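Local coordinates for hypothetical protein yiiX (Escherichia coli, PDB 2IF6) that is of unknown function but probably acts as a hydrolase of the permuted papain-like amidase type, at residues M126-Q131 with F169-L174; T7-F12 with V72-G77; S20-L25 with P142-K147; K133-D138 with P157-V162. All blocks are in the same frame, centred on the assembly; numbering follows the deposited sequence. Where two conformers were deposited one is given.

Interaction 1: residues M126-Q131 with F169-L174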
# COMPACT_ATOMS: atom_id res chain seq x y z
N MET A 126 11.84 -2.60 10.29
CA MET A 126 11.95 -3.39 9.06
C MET A 126 11.70 -2.48 7.86
O MET A 126 10.77 -1.67 7.89
CB MET A 126 10.90 -4.52 9.03
CG MET A 126 10.99 -5.56 10.15
SD MET A 126 9.73 -6.89 10.04
CE MET A 126 9.54 -7.07 8.29
N ARG A 127 12.52 -2.62 6.82
CA ARG A 127 12.28 -1.97 5.54
C ARG A 127 11.61 -2.99 4.62
O ARG A 127 12.24 -3.93 4.11
CB ARG A 127 13.59 -1.45 4.95
CG ARG A 127 14.28 -0.36 5.82
CD ARG A 127 15.67 0.02 5.26
NE ARG A 127 15.60 0.54 3.89
CZ ARG A 127 15.55 1.84 3.58
NH1 ARG A 127 15.59 2.78 4.52
NH2 ARG A 127 15.48 2.20 2.29
N VAL A 128 10.30 -2.83 4.46
CA VAL A 128 9.51 -3.79 3.71
C VAL A 128 9.30 -3.26 2.30
O VAL A 128 8.22 -2.79 1.96
CB VAL A 128 8.16 -4.11 4.42
CG1 VAL A 128 7.38 -5.19 3.66
CG2 VAL A 128 8.43 -4.66 5.86
N GLY A 129 10.35 -3.33 1.49
CA GLY A 129 10.31 -2.76 0.15
C GLY A 129 11.39 -1.75 -0.16
O GLY A 129 11.83 -0.97 0.71
N GLU A 130 11.84 -1.79 -1.42
CA GLU A 130 12.90 -0.93 -1.89
C GLU A 130 12.29 0.43 -2.27
O GLU A 130 11.18 0.49 -2.82
CB GLU A 130 13.63 -1.56 -3.08
CG GLU A 130 14.34 -2.91 -2.79
CD GLU A 130 15.35 -2.81 -1.62
OE1 GLU A 130 16.41 -2.14 -1.77
OE2 GLU A 130 15.07 -3.39 -0.56
N GLN A 131 12.99 1.50 -1.94
CA GLN A 131 12.59 2.83 -2.36
C GLN A 131 13.33 3.12 -3.65
O GLN A 131 14.46 2.66 -3.84
CB GLN A 131 13.04 3.87 -1.34
CG GLN A 131 12.42 3.79 0.04
CD GLN A 131 13.06 4.78 1.03
OE1 GLN A 131 14.08 5.42 0.74
NE2 GLN A 131 12.45 4.93 2.20
N PHE A 169 5.20 -5.50 -1.98
CA PHE A 169 4.90 -6.90 -2.22
C PHE A 169 6.15 -7.75 -2.32
O PHE A 169 6.19 -8.87 -1.80
CB PHE A 169 4.10 -7.07 -3.53
CG PHE A 169 3.64 -8.47 -3.78
CD1 PHE A 169 2.37 -8.88 -3.36
CD2 PHE A 169 4.47 -9.40 -4.43
CE1 PHE A 169 1.93 -10.17 -3.55
CE2 PHE A 169 4.02 -10.71 -4.64
CZ PHE A 169 2.76 -11.10 -4.20
N ASP A 170 7.16 -7.24 -3.02
CA ASP A 170 8.39 -7.98 -3.35
C ASP A 170 9.44 -7.89 -2.25
O ASP A 170 10.59 -8.32 -2.44
CB ASP A 170 8.99 -7.38 -4.61
CG ASP A 170 8.25 -7.81 -5.87
OD1 ASP A 170 7.59 -8.87 -5.87
OD2 ASP A 170 8.39 -7.07 -6.85
N ALA A 171 9.06 -7.31 -1.11
CA ALA A 171 9.95 -7.26 0.05
C ALA A 171 10.43 -8.68 0.42
O ALA A 171 9.63 -9.64 0.35
CB ALA A 171 9.26 -6.59 1.20
N PRO A 172 11.71 -8.83 0.78
CA PRO A 172 12.27 -10.18 1.02
C PRO A 172 11.68 -10.94 2.21
O PRO A 172 11.65 -12.18 2.20
CB PRO A 172 13.76 -9.94 1.22
CG PRO A 172 13.90 -8.54 1.57
CD PRO A 172 12.75 -7.78 0.93
N GLN A 173 11.18 -10.19 3.19
CA GLN A 173 10.63 -10.80 4.42
C GLN A 173 9.33 -11.58 4.19
O GLN A 173 8.96 -12.42 5.03
CB GLN A 173 10.46 -9.74 5.53
CG GLN A 173 11.71 -8.91 5.79
CD GLN A 173 11.76 -7.60 4.99
OE1 GLN A 173 11.28 -7.53 3.85
NE2 GLN A 173 12.35 -6.56 5.58
N LEU A 174 8.69 -11.37 3.04
CA LEU A 174 7.28 -11.68 2.91
C LEU A 174 7.01 -13.00 2.25
O LEU A 174 7.79 -13.42 1.40
CB LEU A 174 6.54 -10.54 2.19
CG LEU A 174 6.52 -9.14 2.79
CD1 LEU A 174 5.64 -8.25 1.93
CD2 LEU A 174 6.07 -9.19 4.22

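Interaction 2: residues T7-F12 with V72-G77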
# COMPACT_ATOMS: atom_id res chain seq x y z
N THR A 7 -2.84 -9.21 12.50
CA THR A 7 -2.37 -7.84 12.46
C THR A 7 -0.99 -7.79 11.80
O THR A 7 -0.08 -8.60 12.13
CB THR A 7 -2.24 -7.26 13.88
OG1 THR A 7 -3.55 -7.14 14.47
CG2 THR A 7 -1.57 -5.87 13.81
N GLY A 8 -0.82 -6.85 10.88
CA GLY A 8 0.39 -6.79 10.08
C GLY A 8 0.33 -7.41 8.69
O GLY A 8 1.18 -7.07 7.87
N ASP A 9 -0.63 -8.31 8.40
CA ASP A 9 -0.75 -8.89 7.05
C ASP A 9 -0.95 -7.75 6.06
O ASP A 9 -1.72 -6.80 6.34
CB ASP A 9 -1.94 -9.88 6.91
CG ASP A 9 -1.77 -11.13 7.72
OD1 ASP A 9 -0.65 -11.36 8.32
OD2 ASP A 9 -2.76 -11.90 7.77
N ILE A 10 -0.24 -7.79 4.95
CA ILE A 10 -0.33 -6.69 3.99
C ILE A 10 -1.16 -7.18 2.84
O ILE A 10 -0.86 -8.23 2.27
CB ILE A 10 1.07 -6.23 3.52
CG1 ILE A 10 1.94 -5.90 4.76
CG2 ILE A 10 0.93 -5.00 2.59
CD1 ILE A 10 3.47 -5.68 4.45
N ILE A 11 -2.19 -6.42 2.48
CA ILE A 11 -3.16 -6.89 1.51
C ILE A 11 -3.14 -5.97 0.28
O ILE A 11 -2.97 -4.76 0.43
CB ILE A 11 -4.58 -7.01 2.17
CG1 ILE A 11 -5.58 -7.68 1.21
CG2 ILE A 11 -5.05 -5.67 2.72
CD1 ILE A 11 -6.82 -8.23 1.85
N PHE A 12 -3.34 -6.54 -0.92
CA PHE A 12 -3.17 -5.79 -2.17
C PHE A 12 -4.41 -6.04 -3.03
O PHE A 12 -5.02 -7.12 -2.96
CB PHE A 12 -1.92 -6.29 -2.92
CG PHE A 12 -0.62 -6.15 -2.13
CD1 PHE A 12 0.23 -5.11 -2.40
CD2 PHE A 12 -0.26 -7.08 -1.14
CE1 PHE A 12 1.42 -4.95 -1.67
CE2 PHE A 12 0.98 -6.90 -0.41
CZ PHE A 12 1.78 -5.88 -0.72
N VAL A 72 -2.61 -11.57 -0.09
CA VAL A 72 -2.15 -11.15 1.23
C VAL A 72 -0.73 -11.64 1.45
O VAL A 72 -0.45 -12.81 1.24
CB VAL A 72 -3.05 -11.74 2.34
CG1 VAL A 72 -2.56 -11.27 3.69
CG2 VAL A 72 -4.53 -11.29 2.14
N ARG A 73 0.16 -10.75 1.90
CA ARG A 73 1.52 -11.14 2.25
C ARG A 73 1.72 -11.03 3.77
O ARG A 73 1.10 -10.19 4.43
CB ARG A 73 2.53 -10.24 1.54
CG ARG A 73 2.39 -10.29 0.02
CD ARG A 73 3.15 -11.47 -0.55
NE ARG A 73 4.52 -11.13 -0.92
CZ ARG A 73 5.35 -11.99 -1.50
NH1 ARG A 73 4.94 -13.24 -1.78
NH2 ARG A 73 6.59 -11.62 -1.79
N ARG A 74 2.56 -11.88 4.31
CA ARG A 74 2.87 -11.83 5.75
C ARG A 74 4.34 -12.08 5.98
O ARG A 74 4.98 -12.82 5.23
CB ARG A 74 2.04 -12.93 6.48
CG ARG A 74 2.45 -13.13 7.97
CD ARG A 74 1.62 -14.24 8.65
NE ARG A 74 0.18 -13.99 8.52
CZ ARG A 74 -0.76 -14.91 8.69
NH1 ARG A 74 -0.41 -16.15 9.05
NH2 ARG A 74 -2.05 -14.57 8.54
N VAL A 75 4.90 -11.52 7.06
CA VAL A 75 6.29 -11.81 7.32
C VAL A 75 6.43 -13.32 7.51
O VAL A 75 5.66 -13.92 8.25
CB VAL A 75 6.81 -11.02 8.55
CG1 VAL A 75 8.18 -11.57 8.98
CG2 VAL A 75 6.85 -9.50 8.20
N GLU A 76 7.42 -13.92 6.84
CA GLU A 76 7.56 -15.36 6.81
C GLU A 76 7.84 -15.91 8.22
O GLU A 76 8.72 -15.37 8.95
CB GLU A 76 8.66 -15.80 5.84
CG GLU A 76 8.38 -17.23 5.34
CD GLU A 76 9.47 -17.80 4.50
OE1 GLU A 76 10.39 -17.04 4.13
OE2 GLU A 76 9.39 -19.00 4.17
N GLY A 77 7.07 -16.93 8.59
CA GLY A 77 7.08 -17.46 9.99
C GLY A 77 6.20 -16.72 11.00
O GLY A 77 6.05 -17.15 12.16

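Interaction 3: residues S20-L25 with P142-K147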
# COMPACT_ATOMS: atom_id res chain seq x y z
N SER A 20 -5.64 4.14 -11.38
CA SER A 20 -5.23 2.77 -11.13
C SER A 20 -4.40 2.17 -12.26
O SER A 20 -3.35 1.56 -12.03
CB SER A 20 -6.44 1.90 -10.81
OG SER A 20 -6.06 0.55 -10.67
N LYS A 21 -4.86 2.36 -13.50
CA LYS A 21 -4.16 1.87 -14.66
C LYS A 21 -2.77 2.46 -14.85
O LYS A 21 -1.80 1.75 -15.13
CB LYS A 21 -5.04 2.06 -15.92
CG LYS A 21 -4.47 1.37 -17.13
CD LYS A 21 -4.60 -0.15 -17.00
CE LYS A 21 -3.28 -0.79 -17.35
NZ LYS A 21 -3.46 -2.17 -17.90
N ALA A 22 -2.65 3.78 -14.69
CA ALA A 22 -1.35 4.43 -14.77
C ALA A 22 -0.36 3.86 -13.75
O ALA A 22 0.79 3.63 -14.07
CB ALA A 22 -1.51 5.94 -14.56
N ILE A 23 -0.83 3.66 -12.51
CA ILE A 23 -0.02 3.08 -11.46
C ILE A 23 0.45 1.67 -11.87
O ILE A 23 1.64 1.38 -11.82
CB ILE A 23 -0.76 3.05 -10.10
CG1 ILE A 23 -0.87 4.47 -9.52
CG2 ILE A 23 0.00 2.18 -9.11
CD1 ILE A 23 -1.85 4.58 -8.39
N GLN A 24 -0.46 0.83 -12.32
CA GLN A 24 -0.11 -0.54 -12.74
C GLN A 24 0.99 -0.53 -13.82
O GLN A 24 1.97 -1.29 -13.77
CB GLN A 24 -1.35 -1.22 -13.30
CG GLN A 24 -2.44 -1.51 -12.26
CD GLN A 24 -3.58 -2.27 -12.89
OE1 GLN A 24 -4.00 -1.95 -14.01
NE2 GLN A 24 -4.06 -3.29 -12.21
N LEU A 25 0.85 0.38 -14.77
CA LEU A 25 1.79 0.49 -15.87
C LEU A 25 3.17 1.01 -15.46
O LEU A 25 4.18 0.42 -15.81
CB LEU A 25 1.19 1.42 -16.91
CG LEU A 25 0.11 0.86 -17.84
CD1 LEU A 25 -0.36 2.04 -18.66
CD2 LEU A 25 0.68 -0.26 -18.71
N PRO A 142 2.12 6.51 -22.86
CA PRO A 142 1.40 7.78 -23.02
C PRO A 142 0.23 7.94 -22.04
O PRO A 142 -0.10 9.08 -21.67
CB PRO A 142 0.87 7.72 -24.45
CG PRO A 142 1.74 6.72 -25.15
CD PRO A 142 2.04 5.69 -24.08
N LEU A 143 -0.37 6.82 -21.62
CA LEU A 143 -1.39 6.86 -20.58
C LEU A 143 -0.77 7.38 -19.29
O LEU A 143 -1.35 8.22 -18.62
CB LEU A 143 -2.03 5.49 -20.37
CG LEU A 143 -3.38 5.42 -19.63
CD1 LEU A 143 -4.27 4.36 -20.23
CD2 LEU A 143 -3.23 5.14 -18.13
N VAL A 144 0.43 6.91 -18.98
CA VAL A 144 1.13 7.34 -17.79
C VAL A 144 1.51 8.84 -17.91
O VAL A 144 1.28 9.62 -16.96
CB VAL A 144 2.35 6.44 -17.53
CG1 VAL A 144 3.26 7.02 -16.46
CG2 VAL A 144 1.87 5.02 -17.14
N GLN A 145 2.09 9.22 -19.05
CA GLN A 145 2.45 10.63 -19.26
C GLN A 145 1.23 11.56 -19.15
O GLN A 145 1.34 12.63 -18.54
CB GLN A 145 3.24 10.85 -20.56
CG GLN A 145 4.70 10.39 -20.53
CD GLN A 145 5.63 11.31 -19.74
OE1 GLN A 145 5.43 12.53 -19.65
NE2 GLN A 145 6.67 10.72 -19.16
N ALA A 146 0.08 11.14 -19.69
CA ALA A 146 -1.15 11.96 -19.58
C ALA A 146 -1.59 12.18 -18.12
O ALA A 146 -1.91 13.29 -17.71
CB ALA A 146 -2.28 11.37 -20.41
N LYS A 147 -1.56 11.12 -17.32
CA LYS A 147 -1.94 11.23 -15.92
C LYS A 147 -0.93 12.06 -15.12
O LYS A 147 -1.30 12.80 -14.23
CB LYS A 147 -2.15 9.84 -15.29
CG LYS A 147 -3.45 9.10 -15.78
CD LYS A 147 -4.76 9.76 -15.32
CE LYS A 147 -4.89 9.84 -13.81
NZ LYS A 147 -6.25 10.29 -13.39

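Interaction 4: residues K133-D138 with P157-V162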
# COMPACT_ATOMS: atom_id res chain seq x y z
N LYS A 133 13.47 6.48 -7.00
CA LYS A 133 13.00 7.84 -7.38
C LYS A 133 11.85 7.73 -8.36
O LYS A 133 11.77 6.78 -9.12
CB LYS A 133 14.14 8.65 -7.98
CG LYS A 133 15.11 9.20 -6.95
CD LYS A 133 16.31 9.80 -7.65
CE LYS A 133 17.16 10.53 -6.65
NZ LYS A 133 18.38 11.09 -7.26
N LEU A 134 10.97 8.73 -8.35
CA LEU A 134 9.84 8.73 -9.28
C LEU A 134 10.30 8.54 -10.73
O LEU A 134 9.66 7.81 -11.48
CB LEU A 134 9.00 10.01 -9.14
CG LEU A 134 7.86 10.12 -10.17
CD1 LEU A 134 6.80 9.10 -9.83
CD2 LEU A 134 7.30 11.55 -10.20
N LYS A 135 11.39 9.19 -11.11
CA LYS A 135 11.88 9.09 -12.50
C LYS A 135 12.34 7.69 -12.89
O LYS A 135 12.47 7.41 -14.08
CB LYS A 135 13.02 10.11 -12.76
CG LYS A 135 14.29 9.82 -12.03
CD LYS A 135 15.25 11.02 -12.12
CE LYS A 135 16.59 10.66 -11.59
NZ LYS A 135 17.56 11.81 -11.58
N GLU A 136 12.58 6.83 -11.90
CA GLU A 136 13.06 5.45 -12.13
C GLU A 136 11.94 4.44 -12.45
O GLU A 136 12.19 3.29 -12.88
CB GLU A 136 13.99 5.02 -10.96
CG GLU A 136 15.25 5.88 -10.99
CD GLU A 136 16.08 5.87 -9.71
OE1 GLU A 136 17.25 6.35 -9.78
OE2 GLU A 136 15.59 5.39 -8.66
N PHE A 137 10.70 4.88 -12.29
CA PHE A 137 9.57 4.07 -12.70
C PHE A 137 9.49 4.12 -14.21
O PHE A 137 10.32 4.80 -14.84
CB PHE A 137 8.29 4.50 -11.97
CG PHE A 137 8.33 4.15 -10.50
CD1 PHE A 137 7.93 2.90 -10.07
CD2 PHE A 137 8.85 5.04 -9.57
CE1 PHE A 137 7.99 2.56 -8.70
CE2 PHE A 137 8.92 4.71 -8.21
CZ PHE A 137 8.49 3.48 -7.78
N ASP A 138 8.54 3.38 -14.78
CA ASP A 138 8.36 3.34 -16.22
C ASP A 138 7.31 4.37 -16.61
O ASP A 138 6.11 4.16 -16.41
CB ASP A 138 7.95 1.94 -16.66
CG ASP A 138 7.89 1.79 -18.19
OD1 ASP A 138 8.06 2.80 -18.93
OD2 ASP A 138 7.67 0.65 -18.64
N PRO A 157 7.57 15.79 -9.82
CA PRO A 157 8.67 15.63 -8.84
C PRO A 157 9.50 14.36 -9.14
O PRO A 157 9.42 13.36 -8.41
CB PRO A 157 7.95 15.51 -7.51
CG PRO A 157 6.60 14.95 -7.85
CD PRO A 157 6.29 15.29 -9.29
N LEU A 158 10.32 14.46 -10.18
CA LEU A 158 11.12 13.35 -10.69
C LEU A 158 12.10 12.76 -9.70
O LEU A 158 12.40 11.57 -9.81
CB LEU A 158 11.87 13.77 -11.95
CG LEU A 158 11.01 13.98 -13.22
CD1 LEU A 158 11.85 14.43 -14.41
CD2 LEU A 158 10.23 12.74 -13.58
N GLU A 159 12.59 13.56 -8.76
CA GLU A 159 13.59 13.11 -7.79
C GLU A 159 13.00 12.61 -6.48
O GLU A 159 13.75 12.19 -5.59
CB GLU A 159 14.60 14.21 -7.48
CG GLU A 159 15.18 14.88 -8.72
CD GLU A 159 16.13 13.98 -9.50
OE1 GLU A 159 16.80 13.09 -8.89
OE2 GLU A 159 16.22 14.16 -10.74
N GLU A 160 11.68 12.65 -6.36
CA GLU A 160 11.02 12.22 -5.12
C GLU A 160 11.30 10.73 -4.85
O GLU A 160 11.15 9.90 -5.74
CB GLU A 160 9.51 12.45 -5.21
CG GLU A 160 8.79 12.31 -3.85
CD GLU A 160 9.00 13.52 -2.95
OE1 GLU A 160 8.99 14.65 -3.49
OE2 GLU A 160 9.19 13.37 -1.70
N THR A 161 11.69 10.42 -3.62
CA THR A 161 11.75 9.04 -3.12
C THR A 161 10.34 8.45 -3.03
O THR A 161 9.51 8.99 -2.29
CB THR A 161 12.32 9.06 -1.68
OG1 THR A 161 13.67 9.55 -1.72
CG2 THR A 161 12.30 7.64 -1.03
N VAL A 162 10.07 7.35 -3.74
CA VAL A 162 8.75 6.71 -3.71
C VAL A 162 8.82 5.23 -3.34
O VAL A 162 9.82 4.56 -3.64
CB VAL A 162 8.07 6.81 -5.10
CG1 VAL A 162 6.79 5.98 -5.14
CG2 VAL A 162 7.76 8.28 -5.44

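Interaction 1: residues M126-Q131 with F169-L174
Met126 overlaps the side chain of Gln173: its CE lies 3.8 Å from Gln173 CG, and the two side chains run antiparallel as they pass. Two loops of the permuted papain-like fold meet here. Residues 126-131 follow helix 112-124, while 169-174 lead from helix 165-169 through a type I turn, Ala171 to Leu174, into strand 174-180 at the edge of the main antiparallel sheet. The Gln173 chain bends at chi2 (94°), and its amide faces the opposite loop. Gln173 NE2 donates to Arg127 O at 3.0 Å in a nearly straight bond (171° at the hydrogen). The acceptor lies in the amide plane of Gln173, whereas the donor stands above the Arg127 carbonyl plane, 61° out of it. Beside this polar link is a buried apolar patch. Val128 CG1 meets Leu174 CD1 at 3.9 Å, the two side chains crossing at about a right angle. Gly129, whose backbone angles would press a CB against the preceding carbonyl O, passes close to Ala171, and its carbonyl O accepts a bond from Trp117 NE1 of helix 112-124. The Ala171 methyl CB lies 3.4 Å from Gly129 N and, tighter than usual for two carbons, 3.4 Å from Val128 CG1.

Interaction 2: residues T7-F12 with V72-G77
Asp9 and Arg74 run alongside one another in the same direction and form a salt bridge beside the paired strands 10-13 and 70-75 of the six-stranded antiparallel sheet. Arg74 binds the carboxylate in a bidentate, side-on manner: NE reaches Asp9 OD1 at 2.8 Å, and NH2 reaches Asp9 OD2 at 2.9 Å in an almost straight bond (177° at the hydrogen). Both oxygens are met on their syn sides, the nitrogens somewhat out of the carboxylate plane, and lie at the guanidinium edge, the two planes being 23° apart. The Arg74 chain bends at chi3 (-54°), which sets NE on the Asp9 side. Asp9 OD2 also accepts from Trp3 NE1 and Gln6 N.

The backbone bonds belong to the hydrogen-bonded pair Ile10-Arg73: Ile10 N to Arg73 O at 2.8 Å and Arg73 N to Ile10 O at 2.7 Å. Ile11 and Val72 follow as a non-hydrogen-bonded pair.

Apolar contacts occupy both faces of the sheet. On one, Ile11 CD1 meets Val72 CG2 at 3.8 Å, and Val72 CG1 lies 3.6 Å from Asp9 CB. On the other, Arg73 CG approaches the Phe12 ring obliquely, 3.7 Å from CE2, while Arg73 NH2 hydrogen-bonds Phe169 O and the guanidinium makes a cation-pi contact with the Phe169 ring.

The buried carboxylate of Asp9 is thus met by a two-point cationic partner and further N-H donors, which would be expected to favour its ionised form.

Interaction 3: residues S20-L25 with P142-K147
Leu143 and Leu25 cross at about a right angle, Leu143 CB lying 4.2 Å from Leu25 CD1, where helix 142-152 packs on helix 20-27. Leu143 CG stands anti to its backbone N (chi1 -163°), and the CD2 branch beyond it comes down on the backbone of the other helix, 3.7 Å from Ala22 N and 4.0 Å from Ala22 CB. The aliphatic part of Lys21 crosses Leu143 at a similar right angle, a contact at the exposed side. Val144 works with its CG2 branch alone: this methyl sits 3.5 Å from Ala22 O and 3.7 Å from Leu25 CB, and the Val144 side chain meets that of Leu25 on a slant. The CB of Ala22 is directed toward the partner helix, and its CA is the nearest to Val144 CA, at 4.9 Å. The aliphatic start of Lys147 also nears Ala22 CB, though Lys147 has two conformers and the detail is less certain. Around the margin, Leu25 also rests on Asn141, just ahead of helix 142-152. The helix segments approach to 8.9 Å between axes at a crossing angle of -123°. The arrangement is a small apolar helix-helix crossing with an alanine where the two backbones come nearest, joining the helix after the first sheet strand to a late helix of the fold.

Interaction 4: residues K133-D138 with P157-V162
The Phe137 ring has Leu134 CA of its own segment at its edge, in plane, while Val162 comes in obliquely from the opposite segment, its CB 3.8 Å from Phe137 CE2. A second flat group, the Glu159 carboxylate, is shared by two lysines. Lys133 NZ meets OE1 of Glu159 at 3.0 Å, nearly along the C-O axis, and Lys135 NZ uses the syn lone pair of Glu159 OE2 at 2.8 Å, with a weak second bond to OE1. Both lysine chains run extended beyond CG; that of Lys135 starts from a chi1 of 69°, with CG between the backbone N and the carbonyl carbon. The 3-10 turn 134-136 docks on the type I turn 157-160: Leu134 N donates to Glu160 O at 2.9 Å, and Lys135 N to a lone pair of Leu158 O at 2.9 Å. Leu134 buries its CD2 against the other turn, 3.3 Å from Pro157 O and 4.0 Å from Pro157 CD. The turns adjoin the two-stranded sheet 132-133/161-162, in which Lys133 faces Thr161 as a non-hydrogen-bonded pair. Two ammonium groups at one carboxylate would be expected to favour ionised Glu159, an effect the nearby Glu136 carboxylate may temper.

From the N terminus, 7-12 opens interaction 2 and 20-25 opens interaction 3. Segment 72-77 closes interaction 2 in the main sheet, before interactions 1 and 4 begin. Segments 126-131 and 133-138 then open interactions 1 and 4; 142-147 closes interaction 3, 157-162 closes interaction 4, and 169-174 closes interaction 1. Interaction 4 therefore lies wholly within the span of interaction 1, while interaction 3 crosses the other three. Interactions 1 and 2 touch where Gln173 O meets Glu76 N and Met126 packs on Val75, joining the late loops to the sheet. Interactions 3 and 4 meet at Asp138, linking the helix pair to the loop after strand 132-133; Gln131 connects interaction 4 to interaction 1.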